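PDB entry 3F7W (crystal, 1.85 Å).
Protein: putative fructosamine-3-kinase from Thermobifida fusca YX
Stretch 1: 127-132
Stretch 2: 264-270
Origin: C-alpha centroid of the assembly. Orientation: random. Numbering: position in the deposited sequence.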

# COMPACT_ATOMS: atom_id res chain seq x y z
N TYR A 127 0.95 -8.43 4.90
CA TYR A 127 1.78 -8.73 3.75
C TYR A 127 2.10 -7.46 2.99
O TYR A 127 1.28 -6.52 2.89
CB TYR A 127 1.11 -9.72 2.78
CG TYR A 127 1.10 -11.14 3.30
CD1 TYR A 127 2.19 -11.98 3.06
CD2 TYR A 127 0.07 -11.61 4.11
CE1 TYR A 127 2.22 -13.28 3.56
CE2 TYR A 127 0.08 -12.91 4.59
CZ TYR A 127 1.17 -13.74 4.33
OH TYR A 127 1.20 -15.04 4.82
N ILE A 128 3.27 -7.50 2.36
CA ILE A 128 3.67 -6.49 1.40
C ILE A 128 4.14 -7.31 0.19
O ILE A 128 5.15 -8.01 0.24
CB ILE A 128 4.71 -5.52 2.03
CG1 ILE A 128 4.99 -4.34 1.08
CG2 ILE A 128 6.03 -6.27 2.45
CD1 ILE A 128 3.78 -3.32 0.95
N GLY A 129 3.33 -7.28 -0.86
CA GLY A 129 3.36 -8.31 -1.90
C GLY A 129 3.24 -9.69 -1.26
O GLY A 129 2.37 -9.90 -0.42
N PRO A 130 4.13 -10.63 -1.64
CA PRO A 130 4.17 -11.95 -1.02
C PRO A 130 4.98 -12.02 0.28
O PRO A 130 5.07 -13.10 0.88
CB PRO A 130 4.85 -12.81 -2.10
CG PRO A 130 5.83 -11.88 -2.74
CD PRO A 130 5.18 -10.47 -2.67
N LEU A 131 5.59 -10.91 0.71
CA LEU A 131 6.43 -10.96 1.91
C LEU A 131 5.60 -10.70 3.15
O LEU A 131 4.77 -9.77 3.13
CB LEU A 131 7.57 -9.92 1.88
CG LEU A 131 8.67 -10.11 0.85
CD1 LEU A 131 9.64 -8.88 0.89
CD2 LEU A 131 9.37 -11.42 1.10
N PRO A 132 5.86 -11.44 4.23
CA PRO A 132 5.25 -11.06 5.51
C PRO A 132 5.58 -9.61 5.89
O PRO A 132 6.70 -9.11 5.60
CB PRO A 132 5.86 -12.04 6.49
CG PRO A 132 6.16 -13.25 5.65
CD PRO A 132 6.71 -12.64 4.39
N LEU A 264 13.67 -0.91 0.79
CA LEU A 264 14.14 -2.21 1.27
C LEU A 264 13.27 -3.38 0.80
O LEU A 264 13.80 -4.45 0.44
CB LEU A 264 14.24 -2.21 2.80
CG LEU A 264 15.42 -1.39 3.34
CD1 LEU A 264 15.19 -1.10 4.83
CD2 LEU A 264 16.78 -2.12 3.12
N VAL A 265 11.96 -3.18 0.77
CA VAL A 265 11.07 -4.19 0.20
C VAL A 265 11.40 -4.42 -1.27
O VAL A 265 11.45 -5.56 -1.72
CB VAL A 265 9.59 -3.80 0.40
CG1 VAL A 265 8.65 -4.78 -0.37
CG2 VAL A 265 9.27 -3.82 1.89
N HIS A 266 11.67 -3.35 -2.02
CA HIS A 266 11.96 -3.49 -3.46
C HIS A 266 13.27 -4.27 -3.69
O HIS A 266 13.36 -5.13 -4.57
CB HIS A 266 11.97 -2.13 -4.15
CG HIS A 266 10.69 -1.38 -3.98
ND1 HIS A 266 9.47 -2.02 -3.86
CD2 HIS A 266 10.44 -0.06 -3.88
CE1 HIS A 266 8.53 -1.12 -3.66
NE2 HIS A 266 9.08 0.08 -3.69
N VAL A 267 14.27 -3.97 -2.87
CA VAL A 267 15.55 -4.66 -2.97
C VAL A 267 15.31 -6.14 -2.64
O VAL A 267 15.82 -7.02 -3.33
CB VAL A 267 16.63 -4.03 -2.07
CG1 VAL A 267 17.91 -4.92 -2.07
CG2 VAL A 267 17.00 -2.66 -2.62
N CYS A 268 14.47 -6.41 -1.64
CA CYS A 268 14.12 -7.81 -1.33
C CYS A 268 13.44 -8.54 -2.47
O CYS A 268 13.82 -9.65 -2.79
CB CYS A 268 13.23 -7.89 -0.10
SG CYS A 268 14.15 -7.60 1.44
N LEU A 269 12.43 -7.90 -3.06
CA LEU A 269 11.59 -8.52 -4.07
C LEU A 269 12.18 -8.52 -5.46
O LEU A 269 11.95 -9.47 -6.21
CB LEU A 269 10.22 -7.83 -4.11
CG LEU A 269 9.27 -8.07 -2.95
CD1 LEU A 269 8.01 -7.23 -3.18
CD2 LEU A 269 8.97 -9.56 -2.81
N PHE A 270 12.94 -7.48 -5.81
CA PHE A 270 13.33 -7.24 -7.21
C PHE A 270 14.83 -7.15 -7.42
O PHE A 270 15.28 -7.13 -8.57
CB PHE A 270 12.60 -6.00 -7.75
CG PHE A 270 11.10 -6.10 -7.62
CD1 PHE A 270 10.42 -7.06 -8.34
CD2 PHE A 270 10.38 -5.30 -6.74
CE1 PHE A 270 9.07 -7.22 -8.21
CE2 PHE A 270 9.02 -5.45 -6.60
CZ PHE A 270 8.35 -6.44 -7.36

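The contact between the two stretches is a small, wholly apolar packing of a tight β-hairpin turn against one side of a helix, held by side chains alone, with no hydrogen bond passing between them. It buries 239 Å² in total and joins segments that lie more than 130 residues apart in the same chain.

The hairpin is closed by a type II' turn from Ile 128 to Leu 131. Its two ends are tied by a reciprocal pair of backbone hydrogen bonds, from Ile 128 N to Leu 131 O (2.8 Å) and from Leu 131 N to Ile 128 O (3.0 Å). Gly 129 takes phi/psi of 52/-130, and positive phi by itself favours glycine; a CB placed there would also lie 2.3 Å from Pro 130 CD, a clash within the turn itself. The facing amides and carbonyls of Ile 128 and Leu 131 are paired within the turn, and both residues direct their CA-to-CB bonds toward the helix.

On the helix, Val 265, Cys 268 and Leu 269 likewise point toward the hairpin. Their spacing of three and four residues places them on a common side, and the backbone bond from Leu 269 N to Val 265 O (2.9 Å) spans one helical turn between two of them. Val 267, by contrast, is out of reach.

Leu 131 is the hub of the contact, touching all three of these helix residues. Its CG lies 3.7 Å from Leu 269 CD2, the closest approach between the stretches, while its CD1 is 3.9 Å from Cys 268 CB and 4.4 Å from Val 265 CG1. With chi angles of -68° (m) and 175° (t), the side chain extends to the helix surface. Cys 268 contributes through its CB in this contact, and its share of the covered area is modest.

Two further pairs complete the contact. Ile 128 meets Val 265, with Ile 128 CG1 4.0 Å from Val 265 CG1, so that Val 265 touches both ends of the turn. Pro 130, whose CA-to-CB bond points sideways, nevertheless brings its ring against the helix, with Pro 130 CD 3.9 Å from Leu 269 CD2. The same methyl of Leu 269 thus approaches both Pro 130 and Leu 131, and Leu 269 has the largest covered area of any residue here, 60 Å². All these closest separations are as expected for van der Waals packing of aliphatic groups.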